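Local structure of oxaloacetate acetyl hydrolase (Cryphonectria parasitica, 3LYE) at residues L26-G31 with I231-A236; A93-G98 with I103-T108; A186-G191 with A211-W216. The protein is an enzyme of the phosphoenolpyruvate phosphomutase family, built on a TIM-type beta/alpha barrel and assembled from four copies of the chain. All coordinates share one frame; numbering follows the deposited sequence.

Interaction 1. Residues L26-G31 with I231-A236; sequences LIVCPG and ITVEEA
Leu26 and Val233 meet because each sends a branch away from its own backbone N: CG of Leu26 is trans to it (chi1 173°), and so is CG1 of Val233 (chi1 163°). That methyl of Val233 meets both Leu26 and Val28. Leu26 CD2 lies 4.0 Å from Val233 CG1, the two side chains passing at a slant. Val28, two residues on and inside the strand that Leu26 leads into, approaches head-on: its CG2, the branch beside the backbone N, stops 3.9 Å from Val233 CG1, tip to tip. The CD2 methyl of Leu26 does double duty, since it also rests 4.0 Å from Ala236 CB, one helical turn beyond Val233. These side-chain contacts are apolar packing. Leu26 CD2 touches backbone too, at 3.5 Å from Val233 O.

The helix starts right here. Thr232 is its N-cap, and the exchange runs both ways: Glu235 N donates to Thr232 OG1 at 3.1 Å, and Thr232 N donates to Glu235 OE1 at 2.9 Å, which is a capping box. Glu235 OE2 goes on to a salt bridge with Lys203. Phe246, on the intervening strand 243-247, packs against both Val28 and Val233. A helix laid over the outward-facing side chains of the parallel sheet, here helix 233-239 reaching strand 27-32 across strand 243-247, is the layering of a TIM barrel where its last strand meets its first.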
loop_
_atom_site.group_PDB
_atom_site.type_symbol
_atom_site.label_atom_id
_atom_site.label_comp_id
_atom_site.label_asym_id
_atom_site.label_seq_id
_atom_site.Cartn_x
_atom_site.Cartn_y
_atom_site.Cartn_z
ATOM N N LEU A 26 -12.601 -30.068 16.612
ATOM C CA LEU A 26 -11.910 -28.905 17.179
ATOM C C LEU A 26 -11.114 -28.405 15.978
ATOM O O LEU A 26 -10.254 -29.105 15.465
ATOM C CB LEU A 26 -10.967 -29.280 18.325
ATOM C CG LEU A 26 -10.130 -28.087 18.807
ATOM C CD1 LEU A 26 -11.033 -26.976 19.297
ATOM C CD2 LEU A 26 -9.160 -28.498 19.863
ATOM N N ILE A 27 -11.377 -27.179 15.555
ATOM C CA ILE A 27 -10.697 -26.588 14.390
ATOM C C ILE A 27 -9.394 -25.963 14.880
ATOM O O ILE A 27 -9.431 -24.951 15.566
ATOM C CB ILE A 27 -11.644 -25.605 13.679
ATOM C CG1 ILE A 27 -12.963 -26.285 13.271
ATOM C CG2 ILE A 27 -10.973 -24.994 12.453
ATOM C CD1 ILE A 27 -14.092 -25.294 13.039
ATOM N N VAL A 28 -8.261 -26.572 14.513
ATOM C CA VAL A 28 -6.939 -26.158 14.936
ATOM C C VAL A 28 -6.358 -25.195 13.918
ATOM O O VAL A 28 -6.137 -25.539 12.766
ATOM C CB VAL A 28 -6.068 -27.418 15.123
ATOM C CG1 VAL A 28 -4.618 -27.080 15.331
ATOM C CG2 VAL A 28 -6.614 -28.291 16.262
ATOM N N CYS A 29 -6.040 -23.997 14.393
ATOM C CA CYS A 29 -5.521 -22.938 13.545
ATOM C C CYS A 29 -4.210 -22.379 14.003
ATOM O O CYS A 29 -4.169 -21.605 14.948
ATOM C CB CYS A 29 -6.543 -21.782 13.544
ATOM S SG CYS A 29 -8.264 -22.217 13.188
ATOM N N PRO A 30 -3.153 -22.747 13.311
ATOM C CA PRO A 30 -1.862 -22.198 13.726
ATOM C C PRO A 30 -1.770 -20.713 13.395
ATOM O O PRO A 30 -2.288 -20.272 12.353
ATOM C CB PRO A 30 -0.866 -22.965 12.857
ATOM C CG PRO A 30 -1.659 -23.391 11.682
ATOM C CD PRO A 30 -3.033 -23.700 12.210
ATOM N N GLY A 31 -1.135 -19.955 14.286
ATOM C CA GLY A 31 -0.934 -18.535 14.057
ATOM C C GLY A 31 0.194 -18.305 13.067
ATOM O O GLY A 31 1.318 -18.678 13.300
ATOM N N ILE A 231 -2.663 -25.834 27.571
ATOM C CA ILE A 231 -3.792 -26.702 27.294
ATOM C C ILE A 231 -3.480 -27.382 25.952
ATOM O O ILE A 231 -3.176 -26.712 24.969
ATOM C CB ILE A 231 -5.116 -25.925 27.199
ATOM C CG1 ILE A 231 -5.433 -25.265 28.548
ATOM C CG2 ILE A 231 -6.225 -26.863 26.785
ATOM C CD1 ILE A 231 -6.617 -24.328 28.573
ATOM N N THR A 232 -3.477 -28.712 25.916
ATOM C CA THR A 232 -3.193 -29.392 24.656
ATOM C C THR A 232 -4.429 -29.428 23.774
ATOM O O THR A 232 -5.530 -29.132 24.214
ATOM C CB THR A 232 -2.748 -30.848 24.860
ATOM O OG1 THR A 232 -3.851 -31.613 25.371
ATOM C CG2 THR A 232 -1.607 -30.938 25.861
ATOM N N VAL A 233 -4.226 -29.785 22.510
ATOM C CA VAL A 233 -5.327 -29.876 21.571
ATOM C C VAL A 233 -6.328 -30.922 22.096
ATOM O O VAL A 233 -7.529 -30.680 22.111
ATOM C CB VAL A 233 -4.803 -30.244 20.183
ATOM C CG1 VAL A 233 -5.918 -30.745 19.275
ATOM C CG2 VAL A 233 -4.041 -29.054 19.564
ATOM N N GLU A 234 -5.838 -32.071 22.558
ATOM C CA GLU A 234 -6.744 -33.101 23.072
ATOM C C GLU A 234 -7.551 -32.598 24.252
ATOM O O GLU A 234 -8.733 -32.894 24.354
ATOM C CB GLU A 234 -5.951 -34.332 23.483
ATOM C CG GLU A 234 -5.419 -35.097 22.296
ATOM C CD GLU A 234 -4.726 -36.392 22.698
ATOM O OE1 GLU A 234 -4.937 -36.865 23.845
ATOM O OE2 GLU A 234 -3.966 -36.935 21.864
ATOM N N GLU A 235 -6.909 -31.874 25.160
ATOM C CA GLU A 235 -7.591 -31.331 26.324
ATOM C C GLU A 235 -8.656 -30.297 25.935
ATOM O O GLU A 235 -9.769 -30.306 26.477
ATOM C CB GLU A 235 -6.593 -30.696 27.288
ATOM C CG GLU A 235 -5.745 -31.702 28.069
ATOM C CD GLU A 235 -4.637 -31.048 28.862
ATOM O OE1 GLU A 235 -4.182 -29.954 28.482
ATOM O OE2 GLU A 235 -4.194 -31.644 29.865
ATOM N N ALA A 236 -8.320 -29.394 25.017
ATOM C CA ALA A 236 -9.277 -28.376 24.589
ATOM C C ALA A 236 -10.486 -29.033 23.942
ATOM O O ALA A 236 -11.605 -28.608 24.134
ATOM C CB ALA A 236 -8.615 -27.363 23.662
#

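Interaction 2. Residues A93-G98 with I103-T108; sequences ADMDTG and IMVART. With CA (calcium ion), chain B.
Thr108 OG1 sits between two carbonyl oxygens, 3.2 Å from Gly98 O across the contact and 2.9 Å from Met104 O in the preceding turn of its own helix. The oxygens of Gly98 and Met104 are themselves only 3.2 Å apart, two acceptors brought close together, with the hydroxyl of Thr108 beside both.

The same threonine turns its methyl to Met95. CG of Met95 takes the crowded position between backbone N and carbonyl carbon (chi1 68°), and the chain then bends at chi3 (-77°), which carries CE to 3.7 Å from Thr108 CG2; the two side chains run at an angle to each other. CE also reaches the CG1 methyl of Val105, whose other methyl, CG2, lies 3.7 Å from Thr97 O and close to the CA of Gly98. Met95 to Gly98 form a type II' turn, and glycine at its end lets the backbone come right up against helix 102-114.

The end of strand 91-94 and the loop after it hold the calcium ion. Asp94 OD2 binds it at 2.5 Å and Asp96 OD1 at 2.4 Å, with five waters completing the shell. Asp94 OD1 accepts from Asp96 N at 2.7 Å, with the N-H coming from above the carboxylate plane; this Asx turn ties the two ligands together. Asp96 OD2 is hydrogen-bonded to Tyr99 OH. Metal-binding aspartates at and just past the C-terminal end of a strand, with the loop packed against the following helix of a beta-alpha-beta unit, fit the usual placing of a TIM-barrel site at the C-terminal ends of the strands.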
loop_
_atom_site.group_PDB
_atom_site.type_symbol
_atom_site.label_atom_id
_atom_site.label_comp_id
_atom_site.label_asym_id
_atom_site.label_seq_id
_atom_site.Cartn_x
_atom_site.Cartn_y
_atom_site.Cartn_z
ATOM N N ALA A 93 -8.791 -14.093 11.003
ATOM C CA ALA A 93 -7.856 -13.021 11.239
ATOM C C ALA A 93 -8.255 -12.148 12.400
ATOM O O ALA A 93 -9.430 -11.942 12.666
ATOM C CB ALA A 93 -7.740 -12.137 10.012
ATOM N N ASP A 94 -7.252 -11.685 13.133
ATOM C CA ASP A 94 -7.490 -10.742 14.197
ATOM C C ASP A 94 -8.030 -9.459 13.555
ATOM O O ASP A 94 -7.548 -9.079 12.473
ATOM C CB ASP A 94 -6.110 -10.414 14.812
ATOM C CG ASP A 94 -6.144 -9.538 16.047
ATOM O OD1 ASP A 94 -7.228 -9.068 16.456
ATOM O OD2 ASP A 94 -5.030 -9.342 16.618
ATOM N N MET A 95 -9.078 -8.862 14.128
ATOM C CA MET A 95 -9.568 -7.576 13.654
ATOM C C MET A 95 -9.524 -6.549 14.811
ATOM O O MET A 95 -10.119 -5.482 14.745
ATOM C CB MET A 95 -10.893 -7.576 12.903
ATOM C CG MET A 95 -12.103 -7.912 13.731
ATOM S SD MET A 95 -13.671 -7.661 12.850
ATOM C CE MET A 95 -13.795 -5.887 12.955
ATOM N N ASP A 96 -8.822 -6.913 15.888
ATOM C CA ASP A 96 -8.640 -6.018 17.015
ATOM C C ASP A 96 -9.981 -5.402 17.467
ATOM O O ASP A 96 -10.887 -6.168 17.797
ATOM C CB ASP A 96 -7.562 -4.994 16.641
ATOM C CG ASP A 96 -6.233 -5.639 16.415
ATOM O OD1 ASP A 96 -5.632 -6.031 17.405
ATOM O OD2 ASP A 96 -5.820 -5.807 15.259
ATOM N N THR A 97 -10.075 -4.078 17.539
ATOM C CA THR A 97 -11.294 -3.432 17.948
ATOM C C THR A 97 -12.042 -2.837 16.729
ATOM O O THR A 97 -13.054 -2.145 16.884
ATOM C CB THR A 97 -11.056 -2.299 18.931
ATOM O OG1 THR A 97 -10.337 -1.288 18.257
ATOM C CG2 THR A 97 -10.244 -2.713 20.157
ATOM N N GLY A 98 -11.595 -3.156 15.516
ATOM C CA GLY A 98 -12.241 -2.617 14.344
ATOM C C GLY A 98 -11.620 -1.340 13.826
ATOM O O GLY A 98 -12.129 -0.762 12.882
ATOM N N ILE A 103 -18.283 2.985 12.018
ATOM C CA ILE A 103 -18.037 3.129 10.589
ATOM C C ILE A 103 -16.804 2.315 10.178
ATOM O O ILE A 103 -16.795 1.673 9.140
ATOM C CB ILE A 103 -17.895 4.586 10.218
ATOM C CG1 ILE A 103 -19.256 5.286 10.360
ATOM C CG2 ILE A 103 -17.317 4.746 8.827
ATOM C CD1 ILE A 103 -19.155 6.783 10.327
ATOM N N MET A 104 -15.789 2.358 11.033
ATOM C CA MET A 104 -14.550 1.619 10.785
ATOM C C MET A 104 -14.704 0.126 11.048
ATOM O O MET A 104 -14.114 -0.681 10.344
ATOM C CB MET A 104 -13.397 2.224 11.567
ATOM C CG MET A 104 -12.806 3.466 10.928
ATOM S SD MET A 104 -12.176 3.230 9.261
ATOM C CE MET A 104 -11.017 1.904 9.525
ATOM N N VAL A 105 -15.496 -0.246 12.051
ATOM C CA VAL A 105 -15.735 -1.657 12.322
ATOM C C VAL A 105 -16.361 -2.272 11.073
ATOM O O VAL A 105 -15.989 -3.330 10.609
ATOM C CB VAL A 105 -16.625 -1.857 13.530
ATOM C CG1 VAL A 105 -16.999 -3.314 13.668
ATOM C CG2 VAL A 105 -15.952 -1.328 14.797
ATOM N N ALA A 106 -17.399 -1.605 10.569
ATOM C CA ALA A 106 -18.087 -2.058 9.370
ATOM C C ALA A 106 -17.151 -2.122 8.170
ATOM O O ALA A 106 -17.158 -3.097 7.423
ATOM C CB ALA A 106 -19.262 -1.143 9.067
ATOM N N ARG A 107 -16.339 -1.088 7.985
ATOM C CA ARG A 107 -15.385 -1.061 6.875
ATOM C C ARG A 107 -14.432 -2.250 6.965
ATOM O O ARG A 107 -14.142 -2.879 5.987
ATOM C CB ARG A 107 -14.607 0.251 6.917
ATOM C CG ARG A 107 -13.649 0.396 5.749
ATOM C CD ARG A 107 -13.087 1.812 5.734
ATOM N NE ARG A 107 -12.103 2.020 4.671
ATOM C CZ ARG A 107 -12.423 2.245 3.399
ATOM N NH1 ARG A 107 -13.685 2.334 3.026
ATOM N NH2 ARG A 107 -11.459 2.363 2.491
ATOM N N THR A 108 -13.961 -2.539 8.172
ATOM C CA THR A 108 -13.044 -3.640 8.396
ATOM C C THR A 108 -13.695 -4.970 8.018
ATOM O O THR A 108 -13.111 -5.772 7.301
ATOM C CB THR A 108 -12.577 -3.656 9.871
ATOM O OG1 THR A 108 -11.848 -2.447 10.170
ATOM C CG2 THR A 108 -11.674 -4.847 10.132
HETATM CA CA CA B . -4.625 -7.845 18.574
HETATM O O HOH W 1 -6.698 -8.875 19.078
HETATM O O HOH W 2 -5.509 -6.484 20.429
HETATM O O HOH W 3 -2.718 -7.167 17.431
HETATM O O HOH W 4 -2.995 -7.417 20.462
HETATM O O HOH W 5 -4.085 -9.734 18.908
#

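Interaction 3. Residues A186-G191 with A211-W216; sequences AARDEG and AALAPW
Arg188 lies across Trp216 where two neighbouring outer helices of the TIM barrel, 177-189 and 203-213, bring their C-terminal ends together. The indole is the platform. Arg188 CB stands 3.6 Å above the plane, over the middle of the ring system, while CG is 3.5 Å from the centroid of the five-membered ring of Trp216 and just 7° off its normal, a well-centred CH-pi contact. CD continues over the CG end of the indole.

A bend at chi3 (65°) then lifts the guanidinium away from a stacked pose, leaving its plane 76° from that of the indole. What touches the aromatic face is therefore the aliphatic part of the arginine, and the charged end is used for other partners. Asp189, next along the helix, is one of them: Arg188 NE and NH1 grip it side-on, both on the single oxygen OD1, at 3.2 Å from NE and 3.0 Å from NH1. The two donors approach from the same face of the carboxylate.

Glu190 turns aside to a salt bridge with Arg150 on helix 142-158. Gly191, with positive phi, closes the helix in a Schellman motif, its N bonded back to Arg188 O. The chain then runs into Ala192, whose carbonyl accepts from Trp216 NE1 and so fixes the edge of the indole. On the far side of the guanidinium, Arg188 NH2 reaches a water at 2.8 Å, and that water donates to Leu213 O at 2.9 Å.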
loop_
_atom_site.group_PDB
_atom_site.type_symbol
_atom_site.label_atom_id
_atom_site.label_comp_id
_atom_site.label_asym_id
_atom_site.label_seq_id
_atom_site.Cartn_x
_atom_site.Cartn_y
_atom_site.Cartn_z
ATOM N N ALA A 186 -24.337 -11.434 25.674
ATOM C CA ALA A 186 -24.889 -10.264 25.005
ATOM C C ALA A 186 -24.417 -10.236 23.548
ATOM O O ALA A 186 -25.190 -9.927 22.645
ATOM C CB ALA A 186 -24.524 -8.993 25.725
ATOM N N ALA A 187 -23.153 -10.553 23.316
ATOM C CA ALA A 187 -22.608 -10.571 21.951
ATOM C C ALA A 187 -23.282 -11.621 21.087
ATOM O O ALA A 187 -23.568 -11.390 19.920
ATOM C CB ALA A 187 -21.106 -10.780 21.966
ATOM N N ARG A 188 -23.535 -12.780 21.671
ATOM C CA ARG A 188 -24.236 -13.849 20.989
ATOM C C ARG A 188 -25.640 -13.312 20.555
ATOM O O ARG A 188 -26.073 -13.514 19.413
ATOM C CB ARG A 188 -24.433 -15.017 21.958
ATOM C CG ARG A 188 -25.274 -16.195 21.436
ATOM C CD ARG A 188 -25.714 -17.065 22.625
ATOM N NE ARG A 188 -26.600 -16.227 23.442
ATOM C CZ ARG A 188 -26.867 -16.352 24.743
ATOM N NH1 ARG A 188 -27.683 -15.462 25.293
ATOM N NH2 ARG A 188 -26.346 -17.325 25.503
ATOM N N ASP A 189 -26.339 -12.618 21.457
ATOM C CA ASP A 189 -27.670 -12.102 21.132
ATOM C C ASP A 189 -27.611 -11.101 20.002
ATOM O O ASP A 189 -28.557 -10.989 19.208
ATOM C CB ASP A 189 -28.352 -11.530 22.350
ATOM C CG ASP A 189 -28.844 -12.595 23.276
ATOM O OD1 ASP A 189 -28.738 -13.831 22.990
ATOM O OD2 ASP A 189 -29.350 -12.163 24.327
ATOM N N GLU A 190 -26.513 -10.365 19.912
ATOM C CA GLU A 190 -26.341 -9.380 18.844
ATOM C C GLU A 190 -25.959 -10.018 17.502
ATOM O O GLU A 190 -25.918 -9.308 16.488
ATOM C CB GLU A 190 -25.350 -8.282 19.213
ATOM C CG GLU A 190 -25.708 -7.444 20.392
ATOM C CD GLU A 190 -26.843 -6.478 20.155
ATOM O OE1 GLU A 190 -27.145 -6.145 18.987
ATOM O OE2 GLU A 190 -27.397 -6.009 21.164
ATOM N N GLY A 191 -25.636 -11.309 17.502
ATOM C CA GLY A 191 -25.306 -12.021 16.285
ATOM C C GLY A 191 -23.917 -12.612 16.139
ATOM O O GLY A 191 -23.627 -13.166 15.095
ATOM N N ALA A 211 -19.028 -24.542 29.293
ATOM C CA ALA A 211 -20.309 -25.014 29.797
ATOM C C ALA A 211 -21.335 -23.887 30.023
ATOM O O ALA A 211 -22.552 -24.071 29.849
ATOM C CB ALA A 211 -20.100 -25.780 31.095
ATOM N N ALA A 212 -20.858 -22.705 30.387
ATOM C CA ALA A 212 -21.757 -21.590 30.645
ATOM C C ALA A 212 -22.401 -21.064 29.392
ATOM O O ALA A 212 -23.524 -20.534 29.438
ATOM C CB ALA A 212 -21.002 -20.471 31.299
ATOM N N LEU A 213 -21.682 -21.158 28.279
ATOM C CA LEU A 213 -22.202 -20.668 27.003
ATOM C C LEU A 213 -22.758 -21.761 26.090
ATOM O O LEU A 213 -23.379 -21.456 25.081
ATOM C CB LEU A 213 -21.114 -19.847 26.284
ATOM C CG LEU A 213 -21.058 -18.522 27.049
ATOM C CD1 LEU A 213 -19.708 -17.902 27.047
ATOM C CD2 LEU A 213 -22.139 -17.578 26.516
ATOM N N ALA A 214 -22.566 -23.026 26.454
ATOM C CA ALA A 214 -23.060 -24.134 25.633
ATOM C C ALA A 214 -24.544 -23.926 25.319
ATOM O O ALA A 214 -25.322 -23.562 26.205
ATOM C CB ALA A 214 -22.891 -25.433 26.372
ATOM N N PRO A 215 -24.974 -24.272 24.102
ATOM C CA PRO A 215 -24.224 -24.851 22.989
ATOM C C PRO A 215 -23.547 -23.848 22.054
ATOM O O PRO A 215 -23.065 -24.245 20.999
ATOM C CB PRO A 215 -25.320 -25.566 22.205
ATOM C CG PRO A 215 -26.492 -24.690 22.373
ATOM C CD PRO A 215 -26.412 -24.152 23.785
ATOM N N TRP A 216 -23.488 -22.575 22.416
ATOM C CA TRP A 216 -22.859 -21.579 21.546
ATOM C C TRP A 216 -21.374 -21.886 21.581
ATOM O O TRP A 216 -20.790 -21.993 22.656
ATOM C CB TRP A 216 -23.192 -20.193 22.049
ATOM C CG TRP A 216 -22.800 -19.050 21.173
ATOM C CD1 TRP A 216 -23.247 -18.785 19.918
ATOM C CD2 TRP A 216 -21.930 -17.984 21.521
ATOM N NE1 TRP A 216 -22.695 -17.619 19.451
ATOM C CE2 TRP A 216 -21.884 -17.103 20.423
ATOM C CE3 TRP A 216 -21.176 -17.688 22.663
ATOM C CZ2 TRP A 216 -21.136 -15.939 20.439
ATOM C CZ3 TRP A 216 -20.475 -16.532 22.699
ATOM C CH2 TRP A 216 -20.416 -15.674 21.574
HETATM O O HOH W 6 -25.866 -20.001 24.704
#

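How the interactions relate
Interaction 1 brings together distant parts of the chain: it pairs strand 27-32, early in the chain, with helix 233-239, some 200 residues later, and both other contacts fall in the sequence between its two halves. Interaction 2 comes first, then interaction 3. Interactions 1 and 2 use the same parallel sheet but lie on opposite sides of the chain's centre, with their own centres about 25 Å apart; interaction 3 is about 21 Å from each. None touches another. Interaction 2 is local, joining a strand to the next helix at the metal site, whereas interactions 1 and 3 pack the outer layer, one against the sheet and one between helix ends.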